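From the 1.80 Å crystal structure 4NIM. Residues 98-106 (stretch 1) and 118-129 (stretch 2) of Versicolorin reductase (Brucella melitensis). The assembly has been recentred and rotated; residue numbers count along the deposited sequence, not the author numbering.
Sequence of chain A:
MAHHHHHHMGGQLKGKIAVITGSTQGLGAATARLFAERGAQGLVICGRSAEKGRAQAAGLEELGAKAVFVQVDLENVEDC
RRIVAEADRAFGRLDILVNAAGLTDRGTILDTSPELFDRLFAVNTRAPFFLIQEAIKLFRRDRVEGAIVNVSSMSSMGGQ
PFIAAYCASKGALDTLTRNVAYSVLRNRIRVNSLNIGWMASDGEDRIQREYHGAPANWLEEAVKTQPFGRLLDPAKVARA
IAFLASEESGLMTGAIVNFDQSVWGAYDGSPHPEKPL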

# COMPACT_ATOMS: atom_id res chain seq x y z
N VAL A 98 0.88 5.26 2.26
CA VAL A 98 1.07 4.25 1.22
C VAL A 98 0.92 2.92 1.89
O VAL A 98 1.73 2.55 2.75
N ASN A 99 -0.18 2.23 1.56
CA ASN A 99 -0.42 0.89 2.01
C ASN A 99 0.26 -0.13 1.06
O ASN A 99 -0.39 -0.65 0.13
N ALA A 100 1.53 -0.43 1.32
CA ALA A 100 2.30 -1.34 0.45
C ALA A 100 2.55 -2.68 1.07
O ALA A 100 3.06 -3.57 0.40
N ALA A 101 2.22 -2.87 2.33
CA ALA A 101 2.35 -4.18 2.93
C ALA A 101 1.31 -5.11 2.29
O ALA A 101 0.30 -4.65 1.86
N GLY A 102 1.59 -6.40 2.23
CA GLY A 102 0.58 -7.37 1.85
C GLY A 102 1.06 -8.75 2.15
O GLY A 102 2.24 -8.97 2.24
N LEU A 103 0.13 -9.68 2.28
CA LEU A 103 0.47 -11.06 2.41
C LEU A 103 0.01 -11.75 1.15
O LEU A 103 -1.03 -11.43 0.60
N THR A 104 0.75 -12.77 0.74
CA THR A 104 0.40 -13.53 -0.44
C THR A 104 0.23 -15.05 -0.17
O THR A 104 0.43 -15.86 -1.07
N ASP A 105 -0.15 -15.43 1.05
CA ASP A 105 -0.48 -16.82 1.38
C ASP A 105 -1.46 -17.42 0.36
O ASP A 105 -2.43 -16.78 -0.04
N ARG A 106 -1.17 -18.67 0.00
CA ARG A 106 -1.89 -19.42 -1.01
C ARG A 106 -2.92 -20.37 -0.44
O ARG A 106 -2.79 -20.82 0.68
N ASP A 118 -8.26 -15.45 7.44
CA ASP A 118 -8.31 -14.31 8.35
C ASP A 118 -7.01 -13.48 8.28
O ASP A 118 -7.06 -12.26 8.35
N ARG A 119 -5.85 -14.14 8.17
CA ARG A 119 -4.55 -13.39 8.06
C ARG A 119 -4.54 -12.54 6.77
O ARG A 119 -4.07 -11.40 6.75
N LEU A 120 -4.94 -13.14 5.67
CA LEU A 120 -5.02 -12.41 4.40
C LEU A 120 -5.91 -11.17 4.52
O LEU A 120 -5.47 -10.06 4.18
N PHE A 121 -7.12 -11.33 5.00
CA PHE A 121 -8.02 -10.16 5.17
C PHE A 121 -7.49 -9.17 6.21
O PHE A 121 -7.65 -7.97 6.04
N ALA A 122 -6.86 -9.68 7.27
CA ALA A 122 -6.34 -8.83 8.29
C ALA A 122 -5.24 -7.90 7.74
O ALA A 122 -5.23 -6.70 8.06
N VAL A 123 -4.33 -8.43 6.93
CA VAL A 123 -3.18 -7.64 6.46
C VAL A 123 -3.58 -6.89 5.19
O VAL A 123 -3.21 -5.75 5.03
N ASN A 124 -4.34 -7.53 4.30
CA ASN A 124 -4.57 -6.95 2.96
C ASN A 124 -5.76 -5.96 2.90
O ASN A 124 -5.82 -5.14 1.97
N THR A 125 -6.64 -6.02 3.89
CA THR A 125 -7.89 -5.28 3.85
C THR A 125 -8.13 -4.53 5.13
O THR A 125 -8.41 -3.33 5.10
N ARG A 126 -8.08 -5.22 6.28
CA ARG A 126 -8.36 -4.57 7.57
C ARG A 126 -7.24 -3.55 7.95
O ARG A 126 -7.52 -2.44 8.45
N ALA A 127 -6.00 -3.93 7.76
CA ALA A 127 -4.89 -3.01 8.08
C ALA A 127 -5.02 -1.73 7.26
O ALA A 127 -5.07 -0.65 7.85
N PRO A 128 -5.19 -1.81 5.93
CA PRO A 128 -5.48 -0.55 5.22
C PRO A 128 -6.67 0.20 5.76
O PRO A 128 -6.61 1.42 5.86
N PHE A 129 -7.79 -0.49 6.02
CA PHE A 129 -8.92 0.21 6.58
C PHE A 129 -8.57 1.09 7.80
O PHE A 129 -8.92 2.28 7.84

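A loop that runs alongside a helix has backbone amides and carbonyls that no strand partner satisfies, and a helix side chain can take over that role. Residues 98-106 and 118-129 of this versicolorin reductase illustrate the principle. Stretch 1 leaves its strand after Asn-99 and continues as an irregular segment beside the helix, and the two together bury 494 Å².

Asn-124 is the pivot. Its CA-to-CB bond points sideways to the loop, but with chi1 in the m well (-64°) and chi2 at -21° the carboxamide comes nearer and meets the backbone of Leu-103 on two sides. Leu-103 N donates to Asn-124 OD1 at 2.8 Å, and Asn-124 ND2 donates to Leu-103 O at 3.0 Å, both nearly straight. An amide serves well here because it carries a donor and an acceptor together, matching the NH and CO of one residue. Close packing accompanies the pairing: Gly-102 CA lies 3.2 Å from Asn-124 OD1, and a CB on this glycine would be about as near to the same oxygen.

With its backbone held in this way, Leu-103 directs its side chain toward the helix. Its m, t conformation (chi1 -84°, chi2 -175°) extends the chain so that CD1 rests 3.8 Å from Val-123 CG2 and 3.7 Å from Arg-119 CB. Val-123, in the t rotamer, also brings CG1 to 4.0 Å from Gly-102 CA. Leu-120 starts sideways, yet its own m, t conformation carries the methyls to the loop: CD2 packs 4.0 Å from Leu-103 CB, while CD1 reaches 3.6 Å from Asp-105 O.

At the outer end the contact becomes ionic. Asp-105 (chi1 m, -66°) points toward the helix, as does Arg-119, whose m, t, m sequence of chi1 to chi3 turns the guanidinium to meet the carboxylate. Arg-119 NH2 donates to Asp-105 OD2 at 2.9 Å and Arg-119 NE to the same Asp-105 OD2 at 3.1 Å, so one oxygen, near the guanidinium plane, receives both bonds of the salt bridge. The contact also buries Asp-105 N, which has no partner in the model.

At the other end, Asn-99 points toward the helix in an m rotamer, placing ND2 3.8 Å from Pro-128 CB; that nitrogen is hydrogen-bonded elsewhere in the structure. Between this contact and the Asn-124 clamp, a water lies within hydrogen-bonding distance of both backbones, 2.8 Å from Ala-101 O and 2.9 Å from Val-123 O.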

# COMPACT_ATOMS: atom_id res chain seq x y z
CB VAL A 98 2.41 4.33 0.51
CG1 VAL A 98 2.51 3.18 -0.48
CG2 VAL A 98 2.62 5.69 -0.16
CB ASN A 99 -1.94 0.60 2.07
CG ASN A 99 -2.62 1.28 3.24
OD1 ASN A 99 -2.24 1.02 4.36
ND2 ASN A 99 -3.60 2.11 3.00
CB ALA A 100 3.63 -0.68 0.05
CB ALA A 101 2.07 -4.10 4.41
CB LEU A 103 -0.31 -11.71 3.54
CG LEU A 103 0.12 -11.64 4.97
CD1 LEU A 103 -0.85 -12.53 5.78
CD2 LEU A 103 1.57 -12.10 5.11
CB THR A 104 1.49 -13.35 -1.50
OG1 THR A 104 2.70 -13.86 -0.96
CG2 THR A 104 1.67 -11.88 -1.88
CB ASP A 105 -1.14 -16.95 2.76
CG ASP A 105 -0.20 -16.58 3.90
OD1 ASP A 105 0.58 -15.63 3.72
OD2 ASP A 105 -0.24 -17.26 4.96
CB ARG A 106 -0.87 -20.23 -1.84
CG ARG A 106 0.05 -19.32 -2.65
CD ARG A 106 1.33 -19.98 -3.11
NE ARG A 106 2.06 -20.32 -1.89
CZ ARG A 106 2.48 -21.54 -1.53
NH1 ARG A 106 2.35 -22.59 -2.33
NH2 ARG A 106 3.06 -21.69 -0.33
CB ASP A 118 -8.51 -14.79 9.80
CG ASP A 118 -9.94 -15.23 10.08
OD1 ASP A 118 -10.82 -14.95 9.25
OD2 ASP A 118 -10.15 -15.84 11.16
CB ARG A 119 -3.34 -14.36 7.89
CG ARG A 119 -2.83 -15.04 9.09
CD ARG A 119 -1.38 -15.53 8.88
NE ARG A 119 -1.18 -16.60 7.89
CZ ARG A 119 -1.55 -17.87 8.08
NH1 ARG A 119 -2.24 -18.23 9.16
NH2 ARG A 119 -1.30 -18.76 7.15
CB LEU A 120 -5.53 -13.31 3.32
CG LEU A 120 -4.45 -14.28 2.78
CD1 LEU A 120 -5.06 -15.36 1.96
CD2 LEU A 120 -3.41 -13.56 1.91
CB PHE A 121 -9.46 -10.58 5.46
CG PHE A 121 -10.20 -10.92 4.23
CD1 PHE A 121 -9.99 -12.13 3.59
CD2 PHE A 121 -11.02 -10.00 3.64
CE1 PHE A 121 -10.60 -12.39 2.39
CE2 PHE A 121 -11.66 -10.26 2.45
CZ PHE A 121 -11.43 -11.47 1.82
CB ALA A 122 -5.78 -9.65 9.46
CB VAL A 123 -1.91 -8.49 6.20
CG1 VAL A 123 -0.78 -7.65 5.60
CG2 VAL A 123 -1.46 -9.16 7.50
CB ASN A 124 -4.73 -8.01 1.91
CG ASN A 124 -3.49 -8.84 1.72
OD1 ASN A 124 -2.39 -8.42 2.07
ND2 ASN A 124 -3.65 -9.96 1.09
CB THR A 125 -9.12 -6.24 3.56
OG1 THR A 125 -8.83 -7.15 2.47
CG2 THR A 125 -10.29 -5.41 3.20
CB ARG A 126 -8.50 -5.63 8.67
CG ARG A 126 -9.05 -5.06 9.97
CD ARG A 126 -9.38 -6.15 10.96
NE ARG A 126 -8.20 -6.76 11.52
CZ ARG A 126 -8.20 -7.91 12.19
NH1 ARG A 126 -9.33 -8.59 12.36
NH2 ARG A 126 -7.07 -8.41 12.66
CB ALA A 127 -3.55 -3.68 7.96
CB PRO A 128 -5.68 -1.01 3.79
CG PRO A 128 -4.71 -2.18 3.67
CD PRO A 128 -4.80 -2.88 4.98
CB PHE A 129 -10.07 -0.80 6.85
CG PHE A 129 -11.37 -0.17 7.25
CD1 PHE A 129 -11.58 0.32 8.55
CD2 PHE A 129 -12.42 -0.13 6.34
CE1 PHE A 129 -12.80 0.91 8.89
CE2 PHE A 129 -13.60 0.46 6.67
CZ PHE A 129 -13.83 0.96 7.94
O HOH W 1 -1.65 -3.73 3.69